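Local atomic coordinates of protein ppBat (PDB entry 3CNE), a protein that binds flavin derivatives such as lumichrome, riboflavin, FMN and FAD, may act as a flavin store, and appears to lack protease and chaperone activity. Residues Lys98-Glu102 / Lys103-Met107; Asp92-Glu95 / Val96-Thr99; Met115-Phe119 / Thr120-Lys124; Val128-Pro132 / Leu133-Ala137. All coordinates share one frame; numbering follows the deposited sequence.

Contact 1: residues Lys98-Glu102 / Lys103-Met107; sequences KTFGE and KGKMM
A Schellman motif ends helix 88-102 here, with Lys105 and Gly104 reaching back to Phe100 and Gly101. Lys105 N bonds to Phe100 O at 3.0 Å, in a nearly straight N-H...O line (162°). Inside that bond, Gly104 N reaches Gly101 O, also at 3.0 Å, but comes from well above the carbonyl plane. Gly104 is the C-prime residue, and its positive phi (72°), which favours glycine, swings the chain off the helix. Just before it, Lys103 N still makes a helical bond to Thr99 O at 2.9 Å.

Two lysine side chains dress the turn. Lys103 runs alongside Thr99, pointing the same way: its CG lies against Thr99 O, and farther out its CE rests on the Thr99 methyl CG2 at 3.5 Å. Lys105 bends sharply at its second torsion (-76°) and passes obliquely by the Phe100 ring, with CB 3.7 Å from CD2 and CG close to the same atom. Both ammonium groups form salt bridges with Asp65, and Lys105 NZ also hydrogen-bonds to Phe67 O. On the buried side, the bent Met107 chain brings its selenium SE within 3.7 Å of Phe100 CB, so the second residue of the strand already packs back on the last turn of the helix. Here the Schellman turn makes the helix-to-strand link of the beta-alpha-beta unit of strand 69-73, helix 88-102 and strand 106-110.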
loop_
_atom_site.group_PDB
_atom_site.type_symbol
_atom_site.label_atom_id
_atom_site.label_comp_id
_atom_site.label_asym_id
_atom_site.label_seq_id
_atom_site.Cartn_x
_atom_site.Cartn_y
_atom_site.Cartn_z
ATOM N N LYS A 98 -18.542 -17.720 -0.726
ATOM C CA LYS A 98 -19.786 -18.316 -1.246
ATOM C C LYS A 98 -20.998 -17.578 -0.701
ATOM O O LYS A 98 -21.881 -17.208 -1.460
ATOM C CB LYS A 98 -19.869 -19.812 -0.936
ATOM C CG LYS A 98 -20.914 -20.565 -1.794
ATOM C CD LYS A 98 -21.044 -22.025 -1.328
ATOM C CE LYS A 98 -22.199 -22.777 -2.054
ATOM N NZ LYS A 98 -21.698 -23.746 -3.073
ATOM N N THR A 99 -21.035 -17.365 0.609
ATOM C CA THR A 99 -22.162 -16.719 1.251
ATOM C C THR A 99 -22.382 -15.287 0.750
ATOM O O THR A 99 -23.488 -14.937 0.376
ATOM C CB THR A 99 -22.003 -16.738 2.756
ATOM O OG1 THR A 99 -21.910 -18.096 3.188
ATOM C CG2 THR A 99 -23.174 -16.059 3.441
ATOM N N PHE A 100 -21.326 -14.472 0.722
ATOM C CA PHE A 100 -21.427 -13.134 0.141
ATOM C C PHE A 100 -21.993 -13.145 -1.289
ATOM O O PHE A 100 -22.850 -12.339 -1.616
ATOM C CB PHE A 100 -20.056 -12.446 0.160
ATOM C CG PHE A 100 -19.793 -11.635 1.409
ATOM C CD1 PHE A 100 -19.410 -12.252 2.593
ATOM C CD2 PHE A 100 -19.934 -10.242 1.392
ATOM C CE1 PHE A 100 -19.146 -11.488 3.748
ATOM C CE2 PHE A 100 -19.658 -9.475 2.528
ATOM C CZ PHE A 100 -19.285 -10.091 3.705
ATOM N N GLY A 101 -21.492 -14.051 -2.134
ATOM C CA GLY A 101 -21.883 -14.123 -3.536
ATOM C C GLY A 101 -23.332 -14.576 -3.676
ATOM O O GLY A 101 -24.114 -13.953 -4.402
ATOM N N GLU A 102 -23.680 -15.640 -2.948
ATOM C CA GLU A 102 -25.072 -16.123 -2.829
ATOM C C GLU A 102 -26.050 -15.035 -2.359
ATOM O O GLU A 102 -27.224 -15.025 -2.766
ATOM C CB GLU A 102 -25.147 -17.313 -1.863
ATOM C CG GLU A 102 -24.669 -18.608 -2.469
ATOM C CD GLU A 102 -24.688 -19.788 -1.488
ATOM O OE1 GLU A 102 -24.921 -19.591 -0.257
ATOM O OE2 GLU A 102 -24.462 -20.928 -1.963
ATOM N N LYS A 103 -25.580 -14.123 -1.502
ATOM C CA LYS A 103 -26.461 -13.082 -0.985
ATOM C C LYS A 103 -26.455 -11.820 -1.830
ATOM O O LYS A 103 -26.991 -10.791 -1.418
ATOM C CB LYS A 103 -26.179 -12.772 0.491
ATOM C CG LYS A 103 -26.494 -13.911 1.440
ATOM C CD LYS A 103 -26.216 -13.508 2.903
ATOM C CE LYS A 103 -26.400 -14.695 3.856
ATOM N NZ LYS A 103 -27.162 -14.385 5.112
ATOM N N GLY A 104 -25.833 -11.897 -3.003
ATOM C CA GLY A 104 -25.860 -10.793 -3.966
ATOM C C GLY A 104 -25.037 -9.576 -3.575
ATOM O O GLY A 104 -25.308 -8.460 -4.038
ATOM N N LYS A 105 -24.007 -9.782 -2.751
ATOM C CA LYS A 105 -23.160 -8.670 -2.306
ATOM C C LYS A 105 -22.167 -8.284 -3.383
ATOM O O LYS A 105 -21.879 -9.071 -4.273
ATOM C CB LYS A 105 -22.456 -9.004 -0.996
ATOM C CG LYS A 105 -23.372 -9.609 0.075
ATOM C CD LYS A 105 -24.231 -8.534 0.712
ATOM C CE LYS A 105 -25.027 -9.056 1.887
ATOM N NZ LYS A 105 -25.727 -7.884 2.488
HETATM N N MSE A 106 -21.661 -7.056 -3.321
HETATM C CA MSE A 106 -20.655 -6.619 -4.259
HETATM C C MSE A 106 -19.309 -7.329 -3.972
HETATM O O MSE A 106 -18.830 -7.316 -2.837
HETATM C CB MSE A 106 -20.523 -5.108 -4.154
HETATM C CG MSE A 106 -19.469 -4.492 -5.021
HETATM SE SE MSE A 106 -19.530 -2.535 -4.777
HETATM C CE MSE A 106 -20.694 -2.439 -3.197
HETATM N N MSE A 107 -18.749 -7.971 -5.005
HETATM C CA MSE A 107 -17.530 -8.786 -4.894
HETATM C C MSE A 107 -16.400 -8.069 -5.615
HETATM O O MSE A 107 -16.469 -7.840 -6.825
HETATM C CB MSE A 107 -17.711 -10.182 -5.493
HETATM C CG MSE A 107 -18.957 -10.917 -5.098
HETATM SE SE MSE A 107 -19.116 -11.116 -3.183
HETATM C CE MSE A 107 -17.715 -12.455 -2.868
#

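Contact 2: residues Asp92-Glu95 / Val96-Thr99; sequences DLME and VIKT
Glu95, Val96 and Ile97 carry this turn-to-turn contact within helix 88-102, and each uses a different side of the helix. Glu95 contributes chiefly its carbonyl: O accepts Thr99 N at 3.0 Å and the Thr99 hydroxyl OG1 at 2.9 Å. The hydroxyl comes from above the carbonyl plane, 38° out of it, so one oxygen is gripped twice and the threonine side chain is folded back on its own helix. The extended carboxylate arm of Glu95 leads off toward the exposed side.

Val96 N meets Asp92 O at 2.8 Å, almost in line with the carbonyl bond. The CG2 branch of Val96, beside its backbone N, lies against the same oxygen at 3.5 Å.

Ile97 makes the apolar part. With CG1 set beside the backbone N (chi1 -73°), its CD1 is carried back toward the preceding turn, where it meets Leu93 CD1 at 3.8 Å and the methyl CE of Met94 at 3.9 Å. Leu93 slants across it, whereas Met94 lies alongside. Leu93 and Val96 go on to touch strand 69-73, and Met94 and Ile97 touch helix 113-119. This is the i to i+4 pattern of an amphipathic helix packed on the sheet of an alpha/beta fold.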
loop_
_atom_site.group_PDB
_atom_site.type_symbol
_atom_site.label_atom_id
_atom_site.label_comp_id
_atom_site.label_asym_id
_atom_site.label_seq_id
_atom_site.Cartn_x
_atom_site.Cartn_y
_atom_site.Cartn_z
ATOM N N ASP A 92 -12.887 -21.487 5.960
ATOM C CA ASP A 92 -13.728 -20.320 6.223
ATOM C C ASP A 92 -13.760 -19.345 5.053
ATOM O O ASP A 92 -14.814 -18.849 4.711
ATOM C CB ASP A 92 -13.301 -19.596 7.485
ATOM C CG ASP A 92 -13.474 -20.440 8.739
ATOM O OD1 ASP A 92 -14.230 -21.452 8.697
ATOM O OD2 ASP A 92 -12.843 -20.087 9.769
ATOM N N LEU A 93 -12.612 -19.069 4.442
ATOM C CA LEU A 93 -12.560 -18.207 3.250
ATOM C C LEU A 93 -13.583 -18.594 2.160
ATOM O O LEU A 93 -14.301 -17.746 1.649
ATOM C CB LEU A 93 -11.151 -18.210 2.640
ATOM C CG LEU A 93 -10.957 -17.229 1.477
ATOM C CD1 LEU A 93 -11.288 -15.801 1.892
ATOM C CD2 LEU A 93 -9.527 -17.283 0.954
HETATM N N MSE A 94 -13.584 -19.875 1.796
HETATM C CA MSE A 94 -14.488 -20.424 0.792
HETATM C C MSE A 94 -15.933 -20.239 1.208
HETATM O O MSE A 94 -16.769 -19.822 0.401
HETATM C CB MSE A 94 -14.205 -21.909 0.562
HETATM C CG MSE A 94 -12.848 -22.185 -0.065
HETATM SE SE MSE A 94 -12.740 -21.562 -1.928
HETATM C CE MSE A 94 -12.117 -19.712 -1.693
ATOM N N GLU A 95 -16.214 -20.553 2.468
ATOM C CA GLU A 95 -17.536 -20.396 3.040
ATOM C C GLU A 95 -18.011 -18.942 2.934
ATOM O O GLU A 95 -19.113 -18.655 2.445
ATOM C CB GLU A 95 -17.526 -20.814 4.515
ATOM C CG GLU A 95 -18.933 -21.041 5.048
ATOM C CD GLU A 95 -19.006 -21.244 6.554
ATOM O OE1 GLU A 95 -18.228 -22.083 7.093
ATOM O OE2 GLU A 95 -19.880 -20.569 7.182
ATOM N N VAL A 96 -17.165 -18.035 3.392
ATOM C CA VAL A 96 -17.500 -16.612 3.428
ATOM C C VAL A 96 -17.687 -16.031 2.037
ATOM O O VAL A 96 -18.575 -15.217 1.818
ATOM C CB VAL A 96 -16.452 -15.806 4.235
ATOM C CG1 VAL A 96 -16.557 -14.325 3.923
ATOM C CG2 VAL A 96 -16.624 -16.071 5.763
ATOM N N ILE A 97 -16.863 -16.456 1.089
ATOM C CA ILE A 97 -16.972 -15.926 -0.283
ATOM C C ILE A 97 -18.259 -16.436 -0.936
ATOM O O ILE A 97 -18.969 -15.680 -1.621
ATOM C CB ILE A 97 -15.775 -16.296 -1.129
ATOM C CG1 ILE A 97 -14.544 -15.473 -0.699
ATOM C CG2 ILE A 97 -16.063 -16.108 -2.604
ATOM C CD1 ILE A 97 -13.271 -16.018 -1.316
ATOM N N LYS A 98 -18.542 -17.720 -0.726
ATOM C CA LYS A 98 -19.786 -18.316 -1.246
ATOM C C LYS A 98 -20.998 -17.578 -0.701
ATOM O O LYS A 98 -21.881 -17.208 -1.460
ATOM C CB LYS A 98 -19.869 -19.812 -0.936
ATOM C CG LYS A 98 -20.914 -20.565 -1.794
ATOM C CD LYS A 98 -21.044 -22.025 -1.328
ATOM C CE LYS A 98 -22.199 -22.777 -2.054
ATOM N NZ LYS A 98 -21.698 -23.746 -3.073
ATOM N N THR A 99 -21.035 -17.365 0.609
ATOM C CA THR A 99 -22.162 -16.719 1.251
ATOM C C THR A 99 -22.382 -15.287 0.750
ATOM O O THR A 99 -23.488 -14.937 0.376
ATOM C CB THR A 99 -22.003 -16.738 2.756
ATOM O OG1 THR A 99 -21.910 -18.096 3.188
ATOM C CG2 THR A 99 -23.174 -16.059 3.441
#

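Contact 3: residues Met115-Phe119 / Thr120-Lys124; sequences MMFDF and TGITK
A helix-to-loop turn follows helix 113-119 in this DJ-1/PfpI alpha/beta fold, and Thr120 and Gly121 tie it back to Phe117 and Asp118. Phe117 O is held twice by one residue. The hydroxyl OG1 of Thr120 donates to it at 2.7 Å, lying in the carbonyl plane, while Thr120 N reaches it at 3.0 Å from above that plane. The hydroxyl gets there because chi1 (73°) tucks OG1 between the backbone N and the carbonyl carbon, leaving the methyl CG2 to rest near Met116 O. A valine in place of Thr120 would probably leave Phe117 O with the backbone N alone and Ile122 N without its weak bond to OG1, freeing the start of the loop to shift.

Gly121 N then bonds to Asp118 O at 2.7 Å. Its positive phi, with backbone angles that would jam a side chain against the preceding carbonyl, turns the chain into a type I turn ending at Lys124. That turn brings Ile122 and Thr123 back against the last turn of the helix. Ile122 CD1 comes obliquely to the Phe117 ring, and both residues also pack on Phe154.

Asp118 is buried, and its OD2 accepts the backbone N of Gln139 and of Asn140, which fastens the helix to a later loop. Thr123 crosses the Asp118 side chain at about a right angle: its OG1 sits 3.3 Å from Asp118 CA, and its methyl CG2 presses on Phe117 CB at 3.5 Å.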
loop_
_atom_site.group_PDB
_atom_site.type_symbol
_atom_site.label_atom_id
_atom_site.label_comp_id
_atom_site.label_asym_id
_atom_site.label_seq_id
_atom_site.Cartn_x
_atom_site.Cartn_y
_atom_site.Cartn_z
HETATM N N MSE A 115 -10.025 -15.865 -9.012
HETATM C CA MSE A 115 -9.888 -17.320 -8.924
HETATM C C MSE A 115 -10.477 -17.831 -7.616
HETATM O O MSE A 115 -11.181 -18.840 -7.598
HETATM C CB MSE A 115 -8.438 -17.734 -9.063
HETATM C CG MSE A 115 -8.232 -19.245 -9.130
HETATM SE SE MSE A 115 -6.340 -19.689 -8.923
HETATM C CE MSE A 115 -5.972 -19.178 -7.055
HETATM N N MSE A 116 -10.207 -17.113 -6.528
HETATM C CA MSE A 116 -10.805 -17.449 -5.232
HETATM C C MSE A 116 -12.341 -17.435 -5.349
HETATM O O MSE A 116 -13.028 -18.320 -4.833
HETATM C CB MSE A 116 -10.306 -16.493 -4.146
HETATM C CG MSE A 116 -8.791 -16.584 -3.921
HETATM SE SE MSE A 116 -8.304 -18.347 -3.174
HETATM C CE MSE A 116 -8.961 -18.055 -1.415
ATOM N N PHE A 117 -12.865 -16.412 -6.024
ATOM C CA PHE A 117 -14.288 -16.323 -6.313
ATOM C C PHE A 117 -14.747 -17.529 -7.141
ATOM O O PHE A 117 -15.730 -18.178 -6.779
ATOM C CB PHE A 117 -14.633 -14.993 -7.033
ATOM C CG PHE A 117 -14.393 -13.741 -6.204
ATOM C CD1 PHE A 117 -14.309 -13.791 -4.815
ATOM C CD2 PHE A 117 -14.296 -12.492 -6.832
ATOM C CE1 PHE A 117 -14.114 -12.598 -4.050
ATOM C CE2 PHE A 117 -14.105 -11.310 -6.087
ATOM C CZ PHE A 117 -14.005 -11.371 -4.693
ATOM N N ASP A 118 -14.018 -17.836 -8.221
ATOM C CA ASP A 118 -14.372 -18.917 -9.128
ATOM C C ASP A 118 -14.521 -20.246 -8.408
ATOM O O ASP A 118 -15.473 -20.987 -8.671
ATOM C CB ASP A 118 -13.356 -19.058 -10.275
ATOM C CG ASP A 118 -13.636 -20.300 -11.181
ATOM O OD1 ASP A 118 -14.224 -21.295 -10.717
ATOM O OD2 ASP A 118 -13.262 -20.321 -12.362
ATOM N N PHE A 119 -13.589 -20.528 -7.495
ATOM C CA PHE A 119 -13.569 -21.781 -6.738
ATOM C C PHE A 119 -14.906 -22.057 -6.073
ATOM O O PHE A 119 -15.294 -23.216 -5.894
ATOM C CB PHE A 119 -12.466 -21.755 -5.659
ATOM C CG PHE A 119 -11.058 -21.900 -6.192
ATOM C CD1 PHE A 119 -10.815 -22.285 -7.497
ATOM C CD2 PHE A 119 -9.970 -21.712 -5.338
ATOM C CE1 PHE A 119 -9.514 -22.442 -7.965
ATOM C CE2 PHE A 119 -8.673 -21.861 -5.782
ATOM C CZ PHE A 119 -8.436 -22.234 -7.098
ATOM N N THR A 120 -15.601 -20.992 -5.684
ATOM C CA THR A 120 -16.883 -21.132 -5.006
ATOM C C THR A 120 -18.031 -21.239 -6.016
ATOM O O THR A 120 -19.159 -21.503 -5.630
ATOM C CB THR A 120 -17.171 -19.953 -4.031
ATOM O OG1 THR A 120 -17.486 -18.791 -4.789
ATOM C CG2 THR A 120 -15.949 -19.664 -3.129
ATOM N N GLY A 121 -17.741 -21.043 -7.298
ATOM C CA GLY A 121 -18.777 -21.089 -8.329
ATOM C C GLY A 121 -19.593 -19.815 -8.546
ATOM O O GLY A 121 -20.303 -19.699 -9.548
ATOM N N ILE A 122 -19.483 -18.846 -7.633
ATOM C CA ILE A 122 -20.344 -17.662 -7.701
ATOM C C ILE A 122 -20.142 -16.852 -8.981
ATOM O O ILE A 122 -20.965 -15.996 -9.322
ATOM C CB ILE A 122 -20.192 -16.736 -6.461
ATOM C CG1 ILE A 122 -18.743 -16.214 -6.347
ATOM C CG2 ILE A 122 -20.681 -17.460 -5.201
ATOM C CD1 ILE A 122 -18.568 -15.098 -5.342
ATOM N N THR A 123 -19.035 -17.107 -9.671
ATOM C CA THR A 123 -18.703 -16.351 -10.863
ATOM C C THR A 123 -19.372 -16.864 -12.138
ATOM O O THR A 123 -19.088 -16.331 -13.192
ATOM C CB THR A 123 -17.172 -16.285 -11.097
ATOM O OG1 THR A 123 -16.646 -17.616 -11.202
ATOM C CG2 THR A 123 -16.461 -15.542 -9.959
ATOM N N LYS A 124 -20.230 -17.886 -12.046
ATOM C CA LYS A 124 -20.862 -18.505 -13.230
ATOM C C LYS A 124 -21.248 -17.435 -14.252
ATOM O O LYS A 124 -22.006 -16.539 -13.920
ATOM C CB LYS A 124 -22.138 -19.290 -12.874
ATOM C CG LYS A 124 -22.092 -20.152 -11.610
ATOM C CD LYS A 124 -21.780 -21.632 -11.914
ATOM C CE LYS A 124 -21.623 -22.447 -10.644
ATOM N NZ LYS A 124 -20.902 -23.747 -10.920
#

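Contact 4: residues Val128-Pro132 / Leu133-Ala137; sequences VAVHP and LAKPA
The imidazole of His131 has Leu133 at its edge, with Leu133 CA in the ring plane, and Pro132 CD on one face, 3.4 Å above the plane and offset toward the rim. Leu133 N donates to ND1 at 3.1 Å, tilted only 16° out of the ring plane. The ring can take this bond because CG stands opposite the backbone N across CA-CB (chi1 -170°), which carries it forward beside the next residues. Leu133 lies alongside, pointing the same way, its CG and CD1 both against His131 CE1. An alanine at His131 would probably strip Leu133 N of its side-chain acceptor and leave Pro132 CD without the ring face it lies over and the Leu133 branch without the ring edge it lies against.

Past the ring edge the backbone turns tightly into the 3-10 segment 135-137. Ala134 N bonds to His131 O at 2.8 Å from above the carbonyl plane, and Lys135 N reaches Pro132 O at 3.2 Å, with a weak bond to His131 O as well. Val130 closes the inner side: its CG2 meets Ala134 CB at 3.6 Å, while CG1 lies on Lys135 CA at 3.7 Å. The extended Lys135 chain runs on to a salt bridge with Asp145.

The His131 side chain also touches Cys111, a zinc ligand, and lies about 6 Å from the zinc ion, which places this turn beside the metal site. Val130 packs on Ala114 of helix 113-119 and Ala143 of strand 142-144, so the turn leads off strand 127-129 between that helix and the neighbouring strand.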
loop_
_atom_site.group_PDB
_atom_site.type_symbol
_atom_site.label_atom_id
_atom_site.label_comp_id
_atom_site.label_asym_id
_atom_site.label_seq_id
_atom_site.Cartn_x
_atom_site.Cartn_y
_atom_site.Cartn_z
ATOM N N VAL A 128 -14.433 -11.783 -15.682
ATOM C CA VAL A 128 -13.515 -11.410 -14.608
ATOM C C VAL A 128 -12.148 -11.107 -15.161
ATOM O O VAL A 128 -11.722 -11.699 -16.162
ATOM C CB VAL A 128 -13.349 -12.512 -13.519
ATOM C CG1 VAL A 128 -14.631 -12.710 -12.722
ATOM C CG2 VAL A 128 -12.830 -13.847 -14.122
ATOM N N ALA A 129 -11.464 -10.183 -14.500
ATOM C CA ALA A 129 -10.063 -9.929 -14.754
ATOM C C ALA A 129 -9.290 -10.652 -13.656
ATOM O O ALA A 129 -9.721 -10.717 -12.494
ATOM C CB ALA A 129 -9.768 -8.460 -14.734
ATOM N N VAL A 130 -8.155 -11.203 -14.056
ATOM C CA VAL A 130 -7.393 -12.122 -13.234
ATOM C C VAL A 130 -5.948 -12.029 -13.679
ATOM O O VAL A 130 -5.668 -11.682 -14.842
ATOM C CB VAL A 130 -7.956 -13.563 -13.348
ATOM C CG1 VAL A 130 -7.818 -14.109 -14.758
ATOM C CG2 VAL A 130 -7.306 -14.505 -12.353
ATOM N N HIS A 131 -5.036 -12.308 -12.750
ATOM C CA HIS A 131 -3.626 -12.348 -13.055
ATOM C C HIS A 131 -3.393 -13.415 -14.136
ATOM O O HIS A 131 -3.960 -14.496 -14.041
ATOM C CB HIS A 131 -2.820 -12.687 -11.791
ATOM C CG HIS A 131 -1.350 -12.517 -11.971
ATOM N ND1 HIS A 131 -0.574 -13.430 -12.652
ATOM C CD2 HIS A 131 -0.517 -11.521 -11.593
ATOM C CE1 HIS A 131 0.677 -13.007 -12.677
ATOM N NE2 HIS A 131 0.735 -11.847 -12.048
ATOM N N PRO A 132 -2.583 -13.110 -15.171
ATOM C CA PRO A 132 -2.331 -14.080 -16.252
ATOM C C PRO A 132 -2.020 -15.501 -15.788
ATOM O O PRO A 132 -2.544 -16.462 -16.353
ATOM C CB PRO A 132 -1.131 -13.474 -16.990
ATOM C CG PRO A 132 -1.319 -12.017 -16.811
ATOM C CD PRO A 132 -1.873 -11.840 -15.419
ATOM N N LEU A 133 -1.195 -15.640 -14.756
ATOM C CA LEU A 133 -0.836 -16.974 -14.259
ATOM C C LEU A 133 -2.008 -17.713 -13.607
ATOM O O LEU A 133 -2.003 -18.943 -13.517
ATOM C CB LEU A 133 0.351 -16.892 -13.287
ATOM C CG LEU A 133 1.690 -16.362 -13.812
ATOM C CD1 LEU A 133 2.683 -16.119 -12.667
ATOM C CD2 LEU A 133 2.297 -17.309 -14.862
ATOM N N ALA A 134 -2.999 -16.966 -13.123
ATOM C CA ALA A 134 -4.171 -17.584 -12.515
ATOM C C ALA A 134 -5.287 -17.803 -13.550
ATOM O O ALA A 134 -6.239 -18.533 -13.283
ATOM C CB ALA A 134 -4.676 -16.734 -11.338
ATOM N N LYS A 135 -5.156 -17.193 -14.730
ATOM C CA LYS A 135 -6.201 -17.268 -15.787
ATOM C C LYS A 135 -6.685 -18.686 -16.136
ATOM O O LYS A 135 -7.894 -18.915 -16.197
ATOM C CB LYS A 135 -5.790 -16.518 -17.067
ATOM C CG LYS A 135 -6.916 -16.407 -18.093
ATOM C CD LYS A 135 -6.519 -15.593 -19.306
ATOM C CE LYS A 135 -7.662 -15.580 -20.321
ATOM N NZ LYS A 135 -7.222 -15.042 -21.635
ATOM N N PRO A 136 -5.752 -19.643 -16.340
ATOM C CA PRO A 136 -6.209 -20.990 -16.688
ATOM C C PRO A 136 -7.067 -21.654 -15.606
ATOM O O PRO A 136 -7.767 -22.622 -15.904
ATOM C CB PRO A 136 -4.903 -21.780 -16.852
ATOM C CG PRO A 136 -3.842 -20.766 -17.053
ATOM C CD PRO A 136 -4.281 -19.574 -16.267
ATOM N N ALA A 137 -7.017 -21.147 -14.373
ATOM C CA ALA A 137 -7.832 -21.712 -13.295
ATOM C C ALA A 137 -9.278 -21.217 -13.289
ATOM O O ALA A 137 -10.100 -21.718 -12.520
ATOM C CB ALA A 137 -7.172 -21.482 -11.939
#

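Overall arrangement
From the N terminus, contact 2 comes first, spanning two turns in the middle of helix 88-102; contact 1 takes over at Lys98 and Thr99, which they share, and turns the chain into strand 106-110. Contact 3 follows at the end of helix 113-119, and contact 4 at the end of strand 127-129. All are local and run in series, none enclosing or crossing another. In space, contacts 1, 2 and 3 meet: Met107 CE touches Ile97 O, Ile122 CD1 and Phe117 CE1, while Ile97 CG2 packs on Thr120 CG2. Contact 4 stands about 20 Å, centre to centre, from contacts 1 and 2, but joins contact 3 where Met115 SE meets Ala137 CB.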